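Local coordinates for protein monomethylamine methyltransferase MtmB1 (PDB 1TV3) that transfers the methyl group of monomethylamine to the corrinoid cofactor of its partner protein MtmC, a step in methanogenesis from methylamine, at residues E229-N234 with M257-P262; R114-G119 with G360-S365; Q333-A338 with G366-K371. All blocks are in the same frame, centred on the assembly; numbering follows the deposited sequence. Where two conformers were deposited one is given.

Along the chain from the N terminus, residues 114-119 come first, in the loop between strands 111-114 and 125-128; interaction 2 closes only when residues 360-365 return to them, enclosing most of the barrel. Within that span interaction 1 joins residues 229-234 to 257-262, a short closure around helix 240-251 that pairs neighbouring parallel strands. Residues 333-338 then open interaction 3, which joins the loops following strands 330-333 and 363-366 and ends at 366-371, just beyond the end of interaction 2, and the two therefore cross. Interactions 1 and 3 meet where Glu259 OE1 and Gln333 NE2 lie 2.7 Å apart, probably hydrogen-bonded, and all three include a residue beside the bound group BG4.

Interaction 1: residues E229-N234 with M257-P262; sequences EVSQLN and MDEQMP. With BG4 (5-(hydroxy-methyl-amino)-3-methyl-pyrrolidine-2-carboxylic acid), chain B.
Ser231 OG donates to Glu259 OE2 at 2.7 Å, reaching the carboxylate on its anti side and 24° out of its plane. The other oxygen, Glu259 OE1, accepts from BG4 N1 at 3.2 Å, so one carboxylate bridges the serine and the bound ring. Earlier along the strands, on the same face, Met257 bends at chi3 (79°) and brings CE to 3.6 Å from Glu229 CB, where both side chains pack beside the BG4 oxygen O2. Gln333 NE2 also bonds to Glu259 OE1 and helps to fix the carboxylate.

These groups stand on two adjacent parallel strands of the TIM barrel, 227-231 and 255-259, joined through helix 240-251 in a beta-alpha-beta unit. Glu229, Ser231, Met257 and Glu259 project to the face that carries BG4, at the C-terminal ends of the strands. The backbones are stitched by Val230 N to Met257 O, Glu259 N to Val230 O and Gln232 N to Glu259 O.

The opposite face carries Val230, packed on helix 240-251, and Asp258. Gln232 sends an extended chain across Asp258 at about a right angle, and its NE2 reaches OD2 of Asp258 on the syn side at 2.7 Å. His294 shares that oxygen while Ser289 bonds to Asp258 OD1, so the buried carboxylate is held from several directions. Past the strand ends, Asn234 ND2 bonds to Met261 O at 2.7 Å from above the carbonyl plane, and a water accepts from Met261 N at 3.0 Å.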
loop_
_atom_site.group_PDB
_atom_site.type_symbol
_atom_site.label_atom_id
_atom_site.label_comp_id
_atom_site.label_asym_id
_atom_site.label_seq_id
_atom_site.Cartn_x
_atom_site.Cartn_y
_atom_site.Cartn_z
ATOM N N GLU A 229 -1.556 -23.625 -5.150
ATOM C CA GLU A 229 -1.472 -25.045 -5.431
ATOM C C GLU A 229 -0.267 -25.554 -6.198
ATOM O O GLU A 229 0.245 -24.899 -7.102
ATOM C CB GLU A 229 -2.745 -25.498 -6.159
ATOM C CG GLU A 229 -2.862 -25.049 -7.625
ATOM C CD GLU A 229 -1.984 -25.860 -8.582
ATOM O OE1 GLU A 229 -1.715 -27.050 -8.288
ATOM O OE2 GLU A 229 -1.578 -25.319 -9.637
ATOM N N VAL A 230 0.174 -26.742 -5.799
ATOM C CA VAL A 230 1.260 -27.458 -6.451
ATOM C C VAL A 230 0.874 -28.922 -6.240
ATOM O O VAL A 230 0.467 -29.314 -5.141
ATOM C CB VAL A 230 2.640 -27.149 -5.832
ATOM C CG1 VAL A 230 2.679 -27.548 -4.368
ATOM C CG2 VAL A 230 3.717 -27.873 -6.629
ATOM N N SER A 231 0.980 -29.725 -7.294
ATOM C CA SER A 231 0.571 -31.124 -7.216
ATOM C C SER A 231 1.651 -32.184 -7.290
ATOM O O SER A 231 2.500 -32.160 -8.183
ATOM C CB SER A 231 -0.444 -31.426 -8.324
ATOM O OG SER A 231 -1.555 -30.553 -8.264
ATOM N N GLN A 232 1.600 -33.128 -6.356
ATOM C CA GLN A 232 2.532 -34.247 -6.363
ATOM C C GLN A 232 1.917 -35.250 -7.344
ATOM O O GLN A 232 0.703 -35.235 -7.564
ATOM C CB GLN A 232 2.625 -34.898 -4.986
ATOM C CG GLN A 232 3.247 -34.044 -3.902
ATOM C CD GLN A 232 3.514 -34.851 -2.651
ATOM O OE1 GLN A 232 4.189 -35.880 -2.705
ATOM N NE2 GLN A 232 2.983 -34.394 -1.514
ATOM N N LEU A 233 2.741 -36.115 -7.925
ATOM C CA LEU A 233 2.246 -37.112 -8.872
ATOM C C LEU A 233 2.014 -38.457 -8.171
ATOM O O LEU A 233 2.127 -38.544 -6.948
ATOM C CB LEU A 233 3.239 -37.258 -10.031
ATOM C CG LEU A 233 3.572 -35.931 -10.729
ATOM C CD1 LEU A 233 4.567 -36.164 -11.862
ATOM C CD2 LEU A 233 2.293 -35.305 -11.271
ATOM N N ASN A 234 1.681 -39.495 -8.938
ATOM C CA ASN A 234 1.413 -40.821 -8.372
ATOM C C ASN A 234 2.453 -41.872 -8.754
ATOM O O ASN A 234 2.647 -42.131 -9.940
ATOM C CB ASN A 234 0.042 -41.323 -8.832
ATOM C CG ASN A 234 -1.093 -40.430 -8.377
ATOM O OD1 ASN A 234 -1.265 -39.318 -8.876
ATOM N ND2 ASN A 234 -1.874 -40.913 -7.418
ATOM N N MET A 257 -0.170 -24.681 -0.794
ATOM C CA MET A 257 -0.990 -25.870 -0.622
ATOM C C MET A 257 -0.461 -26.967 -1.536
ATOM O O MET A 257 -0.560 -26.869 -2.761
ATOM C CB MET A 257 -2.457 -25.621 -0.981
ATOM C CG MET A 257 -3.293 -26.898 -0.844
ATOM S SD MET A 257 -4.808 -26.940 -1.820
ATOM C CE MET A 257 -4.138 -27.352 -3.429
ATOM N N ASP A 258 0.108 -28.003 -0.933
ATOM C CA ASP A 258 0.632 -29.132 -1.684
ATOM C C ASP A 258 -0.476 -30.177 -1.750
ATOM O O ASP A 258 -1.080 -30.507 -0.732
ATOM C CB ASP A 258 1.848 -29.714 -0.966
ATOM C CG ASP A 258 2.280 -31.052 -1.537
ATOM O OD1 ASP A 258 3.264 -31.089 -2.308
ATOM O OD2 ASP A 258 1.625 -32.065 -1.212
ATOM N N GLU A 259 -0.750 -30.688 -2.945
ATOM C CA GLU A 259 -1.786 -31.703 -3.108
ATOM C C GLU A 259 -1.217 -33.039 -3.590
ATOM O O GLU A 259 -0.161 -33.091 -4.221
ATOM C CB GLU A 259 -2.836 -31.255 -4.131
ATOM C CG GLU A 259 -2.879 -32.189 -5.336
ATOM C CD GLU A 259 -4.058 -31.974 -6.242
ATOM O OE1 GLU A 259 -5.207 -32.026 -5.757
ATOM O OE2 GLU A 259 -3.828 -31.766 -7.450
ATOM N N GLN A 260 -1.946 -34.113 -3.298
ATOM C CA GLN A 260 -1.587 -35.456 -3.743
ATOM C C GLN A 260 -2.840 -36.308 -3.608
ATOM O O GLN A 260 -3.491 -36.313 -2.561
ATOM C CB GLN A 260 -0.442 -36.044 -2.912
ATOM C CG GLN A 260 0.400 -37.080 -3.673
ATOM C CD GLN A 260 -0.237 -38.469 -3.734
ATOM O OE1 GLN A 260 -0.141 -39.166 -4.749
ATOM N NE2 GLN A 260 -0.869 -38.881 -2.641
ATOM N N MET A 261 -3.190 -37.006 -4.683
ATOM C CA MET A 261 -4.372 -37.854 -4.694
ATOM C C MET A 261 -3.975 -39.318 -4.852
ATOM O O MET A 261 -3.914 -39.839 -5.968
ATOM C CB MET A 261 -5.296 -37.443 -5.845
ATOM C CG MET A 261 -5.803 -36.010 -5.763
ATOM S SD MET A 261 -6.961 -35.623 -7.099
ATOM C CE MET A 261 -8.485 -36.334 -6.457
ATOM N N PRO A 262 -3.694 -40.001 -3.730
ATOM C CA PRO A 262 -3.304 -41.413 -3.799
ATOM C C PRO A 262 -4.432 -42.244 -4.402
ATOM O O PRO A 262 -5.603 -42.042 -4.084
ATOM C CB PRO A 262 -3.008 -41.763 -2.341
ATOM C CG PRO A 262 -3.946 -40.864 -1.582
ATOM C CD PRO A 262 -3.827 -39.552 -2.332
HETATM C C1 BG4 B . -8.642 -28.111 -4.789
HETATM C C2 BG4 B . -8.461 -29.206 -5.837
HETATM C C3 BG4 B . -9.171 -28.870 -7.142
HETATM C C4 BG4 B . -8.076 -28.276 -8.043
HETATM C C5 BG4 B . -6.765 -28.945 -7.627
HETATM C C6 BG4 B . -9.695 -30.121 -7.639
HETATM N N1 BG4 B . -6.995 -29.448 -6.208
HETATM O O1 BG4 B . -9.575 -28.202 -3.973
HETATM N N2 BG4 B . -5.692 -27.989 -7.613
HETATM O O2 BG4 B . -5.626 -26.911 -6.622
HETATM C C7 BG4 B . -4.421 -28.697 -7.550
HETATM O O HOH W 1 -1.411 -36.931 -7.053
#

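Interaction 2: residues R114-G119 with G360-S365; sequences RKRSVG and GREILS. With BG4 (5-(hydroxy-methyl-amino)-3-methyl-pyrrolidine-2-carboxylic acid), chain B.
The backbone N of Arg116 drives a short, nearly straight bond into Glu362 OE2, 2.7 Å long with 169° at the hydrogen, using the carboxylate's anti lone pair. Glu362 CG lies 3.3 Å from Arg114 O, and the bend at chi2 (73°) turns the carboxylate back towards the backbone N of Arg116. Its other oxygen, OE1, accepts from Ser330 N, so this side chain ties the loop to the start of strand 330-333.

The side chain of Arg116 makes a second bond to the other segment. A bend at chi3 brings its guanidinium round to Arg361 O, which NH1 meets at 2.8 Å, the acceptor 20° out of the guanidinium plane. The same NH1 also bonds to Thr357 O in the last turn of helix 343-359, and NE bonds to Ala122 O, giving the buried group several carbonyl partners. The Lys115 chain passes Glu362 at a slant, its CG 3.7 Å from Glu362 OE2, but its ammonium runs on to Thr326, Ser323 and a salt bridge with Asp327.

Gly360 packs against the backbone of Ser117 and Val118, its CA 4.4 Å from Val118 CA. It has positive phi and ends helix 343-359 in a Schellman motif, after which the chain turns through Arg361 and Glu362 into strand 363-366. That is the helix-to-strand turn at the N-terminal end of a TIM barrel, and towards the C-terminal end of this short strand Ser365 OG donates to BG4 O1 at 2.6 Å, inside the ligand pocket.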
loop_
_atom_site.group_PDB
_atom_site.type_symbol
_atom_site.label_atom_id
_atom_site.label_comp_id
_atom_site.label_asym_id
_atom_site.label_seq_id
_atom_site.Cartn_x
_atom_site.Cartn_y
_atom_site.Cartn_z
ATOM N N ARG A 114 -6.659 -23.156 11.905
ATOM C CA ARG A 114 -5.925 -23.722 13.025
ATOM C C ARG A 114 -6.138 -25.230 13.073
ATOM O O ARG A 114 -7.129 -25.745 12.554
ATOM C CB ARG A 114 -6.373 -23.064 14.337
ATOM C CG ARG A 114 -6.165 -21.545 14.352
ATOM C CD ARG A 114 -6.324 -20.959 15.750
ATOM N NE ARG A 114 -6.066 -19.517 15.782
ATOM C CZ ARG A 114 -7.013 -18.582 15.779
ATOM N NH1 ARG A 114 -8.292 -18.931 15.749
ATOM N NH2 ARG A 114 -6.681 -17.299 15.807
ATOM N N LYS A 115 -5.202 -25.934 13.699
ATOM C CA LYS A 115 -5.268 -27.385 13.777
ATOM C C LYS A 115 -6.531 -27.951 14.416
ATOM O O LYS A 115 -7.075 -27.381 15.364
ATOM C CB LYS A 115 -4.051 -27.930 14.530
ATOM C CG LYS A 115 -4.044 -29.445 14.610
ATOM C CD LYS A 115 -2.858 -29.999 15.369
ATOM C CE LYS A 115 -2.944 -31.524 15.447
ATOM N NZ LYS A 115 -1.750 -32.109 16.111
ATOM N N ARG A 116 -6.994 -29.076 13.876
ATOM C CA ARG A 116 -8.161 -29.774 14.405
ATOM C C ARG A 116 -7.706 -31.189 14.746
ATOM O O ARG A 116 -6.881 -31.777 14.043
ATOM C CB ARG A 116 -9.297 -29.855 13.374
ATOM C CG ARG A 116 -10.036 -28.549 13.129
ATOM C CD ARG A 116 -11.239 -28.743 12.204
ATOM N NE ARG A 116 -12.326 -29.489 12.843
ATOM C CZ ARG A 116 -12.614 -30.766 12.599
ATOM N NH1 ARG A 116 -11.896 -31.461 11.717
ATOM N NH2 ARG A 116 -13.618 -31.354 13.243
ATOM N N SER A 117 -8.229 -31.732 15.833
ATOM C CA SER A 117 -7.881 -33.086 16.226
ATOM C C SER A 117 -9.047 -33.996 15.883
ATOM O O SER A 117 -10.122 -33.520 15.524
ATOM C CB SER A 117 -7.584 -33.139 17.728
ATOM O OG SER A 117 -6.426 -32.383 18.044
ATOM N N VAL A 118 -8.827 -35.301 15.970
ATOM C CA VAL A 118 -9.884 -36.260 15.679
ATOM C C VAL A 118 -11.093 -35.976 16.569
ATOM O O VAL A 118 -10.946 -35.784 17.774
ATOM C CB VAL A 118 -9.398 -37.702 15.933
ATOM C CG1 VAL A 118 -10.562 -38.674 15.830
ATOM C CG2 VAL A 118 -8.316 -38.068 14.918
ATOM N N GLY A 119 -12.280 -35.942 15.964
ATOM C CA GLY A 119 -13.502 -35.693 16.712
ATOM C C GLY A 119 -13.617 -34.299 17.305
ATOM O O GLY A 119 -14.452 -34.061 18.180
ATOM N N GLY A 360 -10.402 -35.178 11.538
ATOM C CA GLY A 360 -9.499 -34.080 11.857
ATOM C C GLY A 360 -9.013 -33.142 10.765
ATOM O O GLY A 360 -8.053 -32.403 10.987
ATOM N N ARG A 361 -9.644 -33.147 9.596
ATOM C CA ARG A 361 -9.214 -32.248 8.518
ATOM C C ARG A 361 -9.468 -30.796 8.922
ATOM O O ARG A 361 -10.475 -30.496 9.568
ATOM C CB ARG A 361 -9.982 -32.535 7.224
ATOM C CG ARG A 361 -9.720 -33.894 6.606
ATOM C CD ARG A 361 -8.321 -33.996 6.019
ATOM N NE ARG A 361 -8.078 -35.335 5.494
ATOM C CZ ARG A 361 -6.939 -35.731 4.935
ATOM N NH1 ARG A 361 -5.922 -34.886 4.818
ATOM N NH2 ARG A 361 -6.815 -36.978 4.504
ATOM N N GLU A 362 -8.564 -29.898 8.543
ATOM C CA GLU A 362 -8.729 -28.484 8.866
ATOM C C GLU A 362 -9.528 -27.770 7.781
ATOM O O GLU A 362 -10.201 -26.773 8.050
ATOM C CB GLU A 362 -7.373 -27.780 9.003
ATOM C CG GLU A 362 -6.623 -28.034 10.300
ATOM C CD GLU A 362 -6.019 -29.421 10.381
ATOM O OE1 GLU A 362 -5.600 -29.957 9.330
ATOM O OE2 GLU A 362 -5.945 -29.965 11.504
ATOM N N ILE A 363 -9.455 -28.292 6.559
ATOM C CA ILE A 363 -10.139 -27.683 5.424
ATOM C C ILE A 363 -10.861 -28.689 4.533
ATOM O O ILE A 363 -10.323 -29.745 4.207
ATOM C CB ILE A 363 -9.127 -26.906 4.545
ATOM C CG1 ILE A 363 -8.456 -25.803 5.371
ATOM C CG2 ILE A 363 -9.823 -26.324 3.320
ATOM C CD1 ILE A 363 -7.298 -25.115 4.655
ATOM N N LEU A 364 -12.089 -28.356 4.151
ATOM C CA LEU A 364 -12.872 -29.202 3.256
ATOM C C LEU A 364 -12.941 -28.412 1.952
ATOM O O LEU A 364 -13.441 -27.288 1.935
ATOM C CB LEU A 364 -14.282 -29.416 3.806
ATOM C CG LEU A 364 -14.403 -29.848 5.269
ATOM C CD1 LEU A 364 -15.860 -30.171 5.565
ATOM C CD2 LEU A 364 -13.515 -31.060 5.542
ATOM N N SER A 365 -12.442 -28.993 0.866
ATOM C CA SER A 365 -12.427 -28.301 -0.419
ATOM C C SER A 365 -13.276 -29.035 -1.463
ATOM O O SER A 365 -12.860 -30.068 -2.001
ATOM C CB SER A 365 -10.975 -28.178 -0.898
ATOM O OG SER A 365 -10.834 -27.210 -1.919
HETATM C C1 BG4 B . -8.642 -28.111 -4.789
HETATM C C2 BG4 B . -8.461 -29.206 -5.837
HETATM C C3 BG4 B . -9.171 -28.870 -7.142
HETATM C C4 BG4 B . -8.076 -28.276 -8.043
HETATM C C5 BG4 B . -6.765 -28.945 -7.627
HETATM C C6 BG4 B . -9.695 -30.121 -7.639
HETATM N N1 BG4 B . -6.995 -29.448 -6.208
HETATM O O1 BG4 B . -9.575 -28.202 -3.973
HETATM N N2 BG4 B . -5.692 -27.989 -7.613
HETATM O O2 BG4 B . -5.626 -26.911 -6.622
HETATM C C7 BG4 B . -4.421 -28.697 -7.550
HETATM O O HOH W 2 -9.492 -25.367 10.989
#

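Interaction 3: residues Q333-A338 with G366-K371; sequences QYYPCA and GVASAK. With BG4 (5-(hydroxy-methyl-amino)-3-methyl-pyrrolidine-2-carboxylic acid), chain B.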
loop_
_atom_site.group_PDB
_atom_site.type_symbol
_atom_site.label_atom_id
_atom_site.label_comp_id
_atom_site.label_asym_id
_atom_site.label_seq_id
_atom_site.Cartn_x
_atom_site.Cartn_y
_atom_site.Cartn_z
ATOM N N GLN A 333 -10.197 -33.084 -0.851
ATOM C CA GLN A 333 -11.018 -32.598 -1.961
ATOM C C GLN A 333 -12.156 -33.561 -2.293
ATOM O O GLN A 333 -12.032 -34.770 -2.113
ATOM C CB GLN A 333 -10.144 -32.337 -3.192
ATOM C CG GLN A 333 -9.346 -33.530 -3.661
ATOM C CD GLN A 333 -8.214 -33.128 -4.583
ATOM O OE1 GLN A 333 -8.439 -32.677 -5.705
ATOM N NE2 GLN A 333 -6.984 -33.278 -4.104
ATOM N N TYR A 334 -13.254 -33.005 -2.798
ATOM C CA TYR A 334 -14.464 -33.767 -3.087
ATOM C C TYR A 334 -14.795 -34.070 -4.545
ATOM O O TYR A 334 -15.064 -33.161 -5.339
ATOM C CB TYR A 334 -15.664 -33.050 -2.445
ATOM C CG TYR A 334 -15.618 -33.012 -0.932
ATOM C CD1 TYR A 334 -14.501 -32.512 -0.257
ATOM C CD2 TYR A 334 -16.676 -33.519 -0.173
ATOM C CE1 TYR A 334 -14.436 -32.525 1.133
ATOM C CE2 TYR A 334 -16.622 -33.538 1.219
ATOM C CZ TYR A 334 -15.497 -33.044 1.865
ATOM O OH TYR A 334 -15.416 -33.107 3.238
ATOM N N TYR A 335 -14.793 -35.359 -4.878
ATOM C CA TYR A 335 -15.122 -35.818 -6.225
ATOM C C TYR A 335 -16.219 -36.886 -6.196
ATOM O O TYR A 335 -15.933 -38.085 -6.176
ATOM C CB TYR A 335 -13.890 -36.398 -6.927
ATOM C CG TYR A 335 -12.992 -35.375 -7.586
ATOM C CD1 TYR A 335 -12.018 -34.684 -6.855
ATOM C CD2 TYR A 335 -13.106 -35.107 -8.951
ATOM C CE1 TYR A 335 -11.179 -33.752 -7.472
ATOM C CE2 TYR A 335 -12.278 -34.180 -9.575
ATOM C CZ TYR A 335 -11.316 -33.509 -8.832
ATOM O OH TYR A 335 -10.496 -32.601 -9.461
ATOM N N PRO A 336 -17.492 -36.461 -6.174
ATOM C CA PRO A 336 -18.618 -37.402 -6.153
ATOM C C PRO A 336 -18.847 -37.923 -7.565
ATOM O O PRO A 336 -18.417 -37.296 -8.531
ATOM C CB PRO A 336 -19.800 -36.539 -5.695
ATOM C CG PRO A 336 -19.156 -35.338 -5.046
ATOM C CD PRO A 336 -17.958 -35.090 -5.917
ATOM N N CYS A 337 -19.530 -39.059 -7.685
ATOM C CA CYS A 337 -19.833 -39.623 -8.994
ATOM C C CYS A 337 -21.015 -38.881 -9.613
ATOM O O CYS A 337 -20.965 -38.481 -10.773
ATOM C CB CYS A 337 -20.188 -41.109 -8.875
ATOM S SG CYS A 337 -18.833 -42.182 -8.386
ATOM N N ALA A 338 -22.074 -38.694 -8.830
ATOM C CA ALA A 338 -23.277 -38.024 -9.316
ATOM C C ALA A 338 -23.089 -36.529 -9.565
ATOM O O ALA A 338 -22.201 -35.893 -8.990
ATOM C CB ALA A 338 -24.428 -38.250 -8.341
ATOM N N GLY A 366 -14.465 -28.498 -1.739
ATOM C CA GLY A 366 -15.365 -29.113 -2.701
ATOM C C GLY A 366 -16.370 -28.123 -3.267
ATOM O O GLY A 366 -16.348 -26.949 -2.891
ATOM N N VAL A 367 -17.285 -28.577 -4.125
ATOM C CA VAL A 367 -17.402 -29.977 -4.531
ATOM C C VAL A 367 -17.286 -30.147 -6.046
ATOM O O VAL A 367 -17.997 -29.489 -6.806
ATOM C CB VAL A 367 -18.772 -30.550 -4.074
ATOM C CG1 VAL A 367 -18.913 -32.000 -4.502
ATOM C CG2 VAL A 367 -18.909 -30.415 -2.556
ATOM N N ALA A 368 -16.395 -31.037 -6.481
ATOM C CA ALA A 368 -16.200 -31.301 -7.908
ATOM C C ALA A 368 -17.227 -32.336 -8.365
ATOM O O ALA A 368 -16.885 -33.481 -8.665
ATOM C CB ALA A 368 -14.782 -31.817 -8.159
ATOM N N SER A 369 -18.486 -31.918 -8.416
ATOM C CA SER A 369 -19.575 -32.797 -8.810
ATOM C C SER A 369 -19.396 -33.385 -10.206
ATOM O O SER A 369 -18.665 -32.840 -11.035
ATOM C CB SER A 369 -20.889 -32.034 -8.710
ATOM O OG SER A 369 -21.026 -31.507 -7.402
ATOM N N ALA A 370 -20.069 -34.507 -10.458
ATOM C CA ALA A 370 -19.970 -35.191 -11.743
ATOM C C ALA A 370 -18.500 -35.502 -12.022
ATOM O O ALA A 370 -18.039 -35.435 -13.161
ATOM C CB ALA A 370 -20.550 -34.319 -12.854
ATOM N N LYS A 371 -17.772 -35.837 -10.961
ATOM C CA LYS A 371 -16.354 -36.165 -11.048
ATOM C C LYS A 371 -15.506 -35.003 -11.558
ATOM O O LYS A 371 -14.383 -35.200 -12.023
ATOM C CB LYS A 371 -16.147 -37.403 -11.931
ATOM C CG LYS A 371 -16.842 -38.648 -11.387
ATOM C CD LYS A 371 -16.609 -39.873 -12.260
ATOM C CE LYS A 371 -17.423 -41.057 -11.752
ATOM N NZ LYS A 371 -17.199 -42.297 -12.557
HETATM C C1 BG4 B . -8.642 -28.111 -4.789
HETATM C C2 BG4 B . -8.461 -29.206 -5.837
HETATM C C3 BG4 B . -9.171 -28.870 -7.142
HETATM C C4 BG4 B . -8.076 -28.276 -8.043
HETATM C C5 BG4 B . -6.765 -28.945 -7.627
HETATM C C6 BG4 B . -9.695 -30.121 -7.639
HETATM N N1 BG4 B . -6.995 -29.448 -6.208
HETATM O O1 BG4 B . -9.575 -28.202 -3.973
HETATM N N2 BG4 B . -5.692 -27.989 -7.613
HETATM O O2 BG4 B . -5.626 -26.911 -6.622
HETATM C C7 BG4 B . -4.421 -28.697 -7.550
#
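With chi1 at -83° and chi2 at 84°, Tyr335 sets CG opposite its own carbonyl carbon and turns its ring face to Ala368. The methyl CB of Ala368 sits over the ring centre, 3.7 Å from the centroid, in a CH-pi contact. Lys371 O comes to the ring edge, in plane, 3.3 Å from Tyr335 CD2. Beyond the ring, Tyr335 OH lies 3.2 Å from the methyl carbon C6 of BG4.

These are the loops that follow strands 330-333 and 363-366 at the C-terminal end of the TIM barrel, the end where substrate sites of this fold lie. A cis peptide joins Gly366 to Val367, and Ala368 is the centre of an inverse gamma turn. Gly366 CA packs 4.0 Å from Tyr334 CB. Val367 CG1 presses on Pro336 CG at 3.4 Å, tighter than usual for two carbons.

Three backbone bonds tie the loops together: Ala368 N to Tyr334 O at 2.8 Å, Lys371 N to Pro336 O, and Ala370 N to Ala338 O. The extended Lys371 chain runs past Cys337, CE 3.8 Å from SG, while Glu348 accepts from the backbone N atoms of Cys337 and Ala338.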